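Local structure of ORF10 (Moritella marina, 6RIW) at residues 11-14 with 15-18; 21-24 with 25-29; 360-363 with 364-367. The protein forms the ketosynthase-chain length factor didomain of the polyunsaturated fatty acid synthase subunit PfaC and probably extends acyl chains by decarboxylative condensation on an acyl carrier protein. All coordinates share one frame; numbering follows the deposited sequence.

Contact 1: residues 11-14 with 15-18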
# COMPACT_ATOMS: atom_id res chain seq x y z
N ASN A 11 9.09 -15.54 -11.04
CA ASN A 11 7.65 -15.32 -11.09
C ASN A 11 6.90 -16.41 -10.33
O ASN A 11 7.33 -17.57 -10.27
CB ASN A 11 7.13 -15.31 -12.52
CG ASN A 11 7.38 -16.63 -13.23
OD1 ASN A 11 8.53 -16.99 -13.46
ND2 ASN A 11 6.32 -17.38 -13.54
N LEU A 12 5.76 -16.01 -9.78
CA LEU A 12 4.74 -16.95 -9.31
C LEU A 12 3.45 -16.41 -9.89
O LEU A 12 2.84 -15.49 -9.33
CB LEU A 12 4.70 -17.07 -7.78
CG LEU A 12 3.70 -18.07 -7.20
CD1 LEU A 12 4.01 -19.48 -7.73
CD2 LEU A 12 3.79 -18.01 -5.67
N PHE A 13 3.05 -16.96 -11.02
CA PHE A 13 1.89 -16.52 -11.79
C PHE A 13 0.84 -17.62 -11.82
O PHE A 13 1.16 -18.79 -11.58
CB PHE A 13 2.28 -16.19 -13.24
CG PHE A 13 3.25 -15.05 -13.39
CD1 PHE A 13 3.43 -14.10 -12.38
CD2 PHE A 13 3.98 -14.92 -14.57
CE1 PHE A 13 4.33 -13.05 -12.54
CE2 PHE A 13 4.88 -13.88 -14.74
CZ PHE A 13 5.05 -12.93 -13.73
N PRO A 14 -0.42 -17.29 -12.11
CA PRO A 14 -1.39 -18.36 -12.35
C PRO A 14 -0.83 -19.32 -13.39
O PRO A 14 -0.42 -18.89 -14.48
CB PRO A 14 -2.64 -17.62 -12.86
CG PRO A 14 -2.50 -16.22 -12.28
CD PRO A 14 -1.02 -15.94 -12.22
N GLY A 15 -0.68 -20.60 -13.02
CA GLY A 15 -0.17 -21.60 -13.92
C GLY A 15 1.33 -21.86 -13.88
O GLY A 15 1.76 -22.89 -14.42
N SER A 16 2.14 -21.00 -13.28
CA SER A 16 3.59 -21.21 -13.40
C SER A 16 4.35 -20.71 -12.19
O SER A 16 3.90 -19.81 -11.47
CB SER A 16 4.13 -20.56 -14.69
OG SER A 16 4.05 -19.15 -14.63
N GLN A 17 5.53 -21.31 -11.97
CA GLN A 17 6.39 -20.96 -10.84
C GLN A 17 7.81 -20.60 -11.26
O GLN A 17 8.67 -20.43 -10.39
CB GLN A 17 6.44 -22.12 -9.82
CG GLN A 17 5.08 -22.72 -9.47
CD GLN A 17 5.21 -23.92 -8.55
OE1 GLN A 17 6.32 -24.30 -8.17
NE2 GLN A 17 4.08 -24.52 -8.19
N ALA A 18 8.08 -20.47 -12.56
CA ALA A 18 9.42 -20.19 -13.05
C ALA A 18 9.29 -19.55 -14.42
O ALA A 18 8.27 -19.73 -15.08
CB ALA A 18 10.26 -21.48 -13.14
O HOH W 1 10.58 -18.17 -10.25
O HOH W 2 1.80 -18.74 -16.07
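F13 and S16 face each other in an antiparallel hydrogen-bonded pair, where the chain leaves strand 4-12 and doubles back through a type II beta turn, so that 11-14 and 15-18 run in nearly opposite directions, 170° apart. Two backbone bonds close this hairpin-like reversal: F13 N to S16 O, and the nearly straight S16 N to F13 O (174° at the hydrogen). P14 and G15 take the two central turn positions, and G15 adopts a positive phi of 93°, where a side chain would collide with P14 O. Beyond the turn, L12 and Q17 run alongside each other in the same direction, with L12 CD1 3.8 Å from Q17 CG. The L12 side chain also packs on W92 and V96 of helix 88-104. F13 sends its side chain to the side opposite L12; its ring carries N11 CB over its centre and meets the ring of F22 edge-to-face. Water links the two arms at both ends, one molecule taking the N-H of N11 and giving a hydrogen to Q17 O. At the turn, S16 OG, set between its backbone N and carbonyl carbon, donates to a second water at 2.7 Å, and that water in turn donates to P14 O.

Contact 2: residues 21-24 with 25-29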
# COMPACT_ATOMS: atom_id res chain seq x y z
N GLN A 21 8.87 -21.97 -17.60
CA GLN A 21 7.53 -22.56 -17.63
C GLN A 21 6.50 -21.55 -18.14
O GLN A 21 5.64 -21.88 -18.97
CB GLN A 21 7.18 -23.06 -16.23
CG GLN A 21 5.82 -23.65 -16.01
CD GLN A 21 5.64 -24.03 -14.54
OE1 GLN A 21 6.38 -23.54 -13.67
NE2 GLN A 21 4.68 -24.90 -14.25
N PHE A 22 6.56 -20.31 -17.64
CA PHE A 22 5.67 -19.26 -18.11
C PHE A 22 5.84 -19.01 -19.60
O PHE A 22 4.86 -18.90 -20.35
CB PHE A 22 5.95 -18.00 -17.28
CG PHE A 22 5.41 -16.70 -17.85
CD1 PHE A 22 4.05 -16.45 -17.89
CD2 PHE A 22 6.28 -15.69 -18.22
CE1 PHE A 22 3.56 -15.25 -18.36
CE2 PHE A 22 5.79 -14.47 -18.70
CZ PHE A 22 4.43 -14.25 -18.76
N TRP A 23 7.09 -18.94 -20.06
CA TRP A 23 7.36 -18.69 -21.47
C TRP A 23 6.77 -19.78 -22.36
O TRP A 23 6.11 -19.49 -23.36
CB TRP A 23 8.87 -18.58 -21.70
CG TRP A 23 9.21 -18.29 -23.11
CD1 TRP A 23 9.77 -19.15 -24.02
CD2 TRP A 23 8.99 -17.06 -23.82
NE1 TRP A 23 9.92 -18.52 -25.23
CE2 TRP A 23 9.45 -17.24 -25.14
CE3 TRP A 23 8.46 -15.81 -23.45
CZ2 TRP A 23 9.39 -16.23 -26.09
CZ3 TRP A 23 8.40 -14.81 -24.41
CH2 TRP A 23 8.86 -15.02 -25.71
N GLN A 24 6.98 -21.05 -21.99
CA GLN A 24 6.41 -22.14 -22.78
C GLN A 24 4.89 -22.06 -22.81
O GLN A 24 4.27 -22.33 -23.85
CB GLN A 24 6.87 -23.49 -22.21
CG GLN A 24 6.57 -24.67 -23.12
CD GLN A 24 7.25 -24.54 -24.48
OE1 GLN A 24 8.40 -24.08 -24.59
NE2 GLN A 24 6.54 -24.95 -25.53
N GLN A 25 4.27 -21.68 -21.70
CA GLN A 25 2.82 -21.54 -21.70
C GLN A 25 2.36 -20.47 -22.68
O GLN A 25 1.33 -20.63 -23.35
CB GLN A 25 2.32 -21.23 -20.28
CG GLN A 25 2.19 -22.49 -19.45
CD GLN A 25 2.10 -22.21 -17.97
OE1 GLN A 25 1.72 -21.11 -17.56
NE2 GLN A 25 2.46 -23.20 -17.15
N LEU A 26 3.09 -19.36 -22.75
CA LEU A 26 2.77 -18.31 -23.72
C LEU A 26 2.91 -18.83 -25.15
O LEU A 26 2.07 -18.53 -26.01
CB LEU A 26 3.69 -17.10 -23.52
CG LEU A 26 3.54 -16.40 -22.17
CD1 LEU A 26 4.37 -15.12 -22.16
CD2 LEU A 26 2.09 -16.07 -21.94
N LEU A 27 3.98 -19.59 -25.41
CA LEU A 27 4.21 -20.11 -26.76
C LEU A 27 3.11 -21.06 -27.18
O LEU A 27 2.79 -21.16 -28.38
CB LEU A 27 5.56 -20.81 -26.85
CG LEU A 27 6.82 -20.00 -26.54
CD1 LEU A 27 8.06 -20.90 -26.64
CD2 LEU A 27 6.93 -18.84 -27.50
N GLU A 28 2.51 -21.77 -26.22
CA GLU A 28 1.44 -22.72 -26.44
C GLU A 28 0.06 -22.11 -26.31
O GLU A 28 -0.93 -22.84 -26.35
CB GLU A 28 1.57 -23.90 -25.46
CG GLU A 28 2.86 -24.70 -25.57
CD GLU A 28 2.99 -25.76 -24.47
OE1 GLU A 28 2.01 -25.97 -23.71
OE2 GLU A 28 4.07 -26.40 -24.36
N GLN A 29 -0.03 -20.79 -26.10
CA GLN A 29 -1.31 -20.08 -25.97
C GLN A 29 -2.15 -20.65 -24.83
O GLN A 29 -3.38 -20.74 -24.92
CB GLN A 29 -2.09 -20.11 -27.29
CG GLN A 29 -1.30 -19.57 -28.45
CD GLN A 29 -2.17 -19.33 -29.67
OE1 GLN A 29 -3.32 -18.88 -29.55
NE2 GLN A 29 -1.63 -19.63 -30.85
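L26 and L27 each lay a branched end over the face of an aromatic ring one helical turn earlier. In the first of these CH-pi contacts, L26 CD1 sits 3.9 Å from the centroid of the F22 ring and 27° off its normal, displaced toward the rim near CZ. In the second, L27 CG lies 4.0 Å from the centroid of the five-membered ring of W23, while CD1 of the same leucine comes within 3.3 Å of W23 NE1 and CD2 covers the ring near CE2. Both rings start anti to their own backbone N (chi1 164° for F22, -179° for W23), whereas both leucines have CG beside theirs, and this pairing brings each leucine against the ring four residues before it.

On the exposed side, Q24 bends at chi2 and sends NE2 to E28 OE2 at 3.1 Å. The carboxylate oxygen lies close to the amide plane of Q24 and receives the hydrogen on its anti side. Q21 and Q25 run alongside each other, their amide planes turned steeply apart; their polar ends bond to the preceding loop, Q21 OE1 to Q17 N and Q25 NE2 to G15 O.

Behind these side chains, the i to i+4 backbone bonds set the spacing, among them L27 N to W23 O at 3.0 Å. The helix ends in a Schellman motif at Q29, which has positive phi. Helix 19-27, which follows strand 4-12 in the N-terminal half of the ketosynthase, packs on helices 374-387 and 363-366 of its C-terminal half: F22 on T379, W23 on L383 and K387, and L26 on K380 and N365.

Contact 3: residues 360-363 with 364-367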
# COMPACT_ATOMS: atom_id res chain seq x y z
N GLY A 360 0.36 -6.37 -27.73
CA GLY A 360 -0.03 -7.62 -27.10
C GLY A 360 -0.38 -7.40 -25.64
O GLY A 360 -0.08 -6.35 -25.07
N SER A 361 -1.02 -8.41 -25.05
CA SER A 361 -1.41 -8.37 -23.63
C SER A 361 -1.42 -9.75 -23.00
O SER A 361 -2.24 -10.60 -23.36
CB SER A 361 -2.78 -7.73 -23.45
OG SER A 361 -3.05 -7.61 -22.06
N VAL A 362 -0.53 -9.96 -22.03
CA VAL A 362 -0.50 -11.18 -21.24
C VAL A 362 -1.66 -11.26 -20.25
O VAL A 362 -1.86 -12.31 -19.62
CB VAL A 362 0.86 -11.27 -20.51
CG1 VAL A 362 0.90 -10.29 -19.33
CG2 VAL A 362 1.16 -12.70 -20.04
N LYS A 363 -2.44 -10.19 -20.09
CA LYS A 363 -3.66 -10.32 -19.30
C LYS A 363 -4.63 -11.31 -19.93
O LYS A 363 -5.47 -11.89 -19.23
CB LYS A 363 -4.31 -8.94 -19.12
CG LYS A 363 -3.40 -7.97 -18.33
CD LYS A 363 -4.16 -6.75 -17.87
CE LYS A 363 -3.31 -5.85 -16.96
NZ LYS A 363 -2.13 -5.30 -17.65
N SER A 364 -4.51 -11.54 -21.24
CA SER A 364 -5.36 -12.53 -21.90
C SER A 364 -5.13 -13.93 -21.32
O SER A 364 -6.09 -14.68 -21.12
CB SER A 364 -5.12 -12.52 -23.42
OG SER A 364 -3.80 -12.93 -23.78
N ASN A 365 -3.86 -14.27 -21.03
CA ASN A 365 -3.54 -15.61 -20.51
C ASN A 365 -3.83 -15.72 -19.03
O ASN A 365 -4.24 -16.80 -18.56
CB ASN A 365 -2.07 -15.97 -20.71
CG ASN A 365 -1.58 -15.76 -22.12
OD1 ASN A 365 -1.35 -14.63 -22.54
ND2 ASN A 365 -1.35 -16.86 -22.83
N LEU A 366 -3.58 -14.65 -18.25
CA LEU A 366 -3.47 -14.76 -16.80
C LEU A 366 -4.57 -14.07 -16.03
O LEU A 366 -4.72 -14.34 -14.83
CB LEU A 366 -2.14 -14.15 -16.31
CG LEU A 366 -0.85 -14.68 -16.90
CD1 LEU A 366 0.33 -13.96 -16.26
CD2 LEU A 366 -0.79 -16.15 -16.65
N GLY A 367 -5.31 -13.17 -16.66
CA GLY A 367 -6.11 -12.20 -15.94
C GLY A 367 -5.28 -10.98 -15.56
O GLY A 367 -4.10 -10.85 -15.89
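Segment 360-363 leaves strand 358-360 and turns directly into helix 363-366, the turn being closed by the backbone bond from S364 N to S361 O at 3.2 Å. The same carbonyl oxygen accepts a second bond, from the S364 hydroxyl at 2.8 Å. The two donors approach differently: the N-H stands well above the carbonyl plane, while OG lies almost in line with the C=O bond. The serine hydroxyl is brought there by chi1 of 64°, which sets OG between the backbone N and the carbonyl carbon, and it is also hydrogen-bonded to I394 N. S361 OG takes a weak capping bond from K363 N and makes a further bond to A332 O.

V362 O then receives L366 N and, weakly, N365 N. On the apolar side, V362 CG2 approaches L366 CD1 at 4.1 Å as the two side chains cross at a slant. The K363 side chain, bent at its last torsion, reaches H331 O with NZ, while its own carbonyl accepts from G367 N at 2.9 Å and from H247 NE2. N365 ND2 is held by Q30 O. G367 ends the helix with a positive phi of 85°, and H368 follows it.

The arrangement is a serine-capped single turn of helix. Its G-S-V-K-S-N-L-G-H sequence is consistent with the lysine- and histidine-bearing active-site loop of beta-ketoacyl synthases, so K363 and H368 probably lie at that site.

The three contacts pack into one cluster in the ketosynthase part of the chain, their centres 11 to 13 Å apart. Contacts 1 and 2 follow in sequence and meet where S16 OG packs on F22 CB at 3.5 Å. Contact 3 comes from far along the chain and closes the cluster through L366: its CD2 lies 3.5 Å from P14 O of contact 1, and its CD1 approaches F22 CE1 of contact 2. V362 CG2 adds 3.8 Å packing to F22 CZ. Contact 3 probably borders the ketosynthase active site through K363, with contacts 1 and 2 packed against it. The magnesium site at M1 and K286 lies apart from all three.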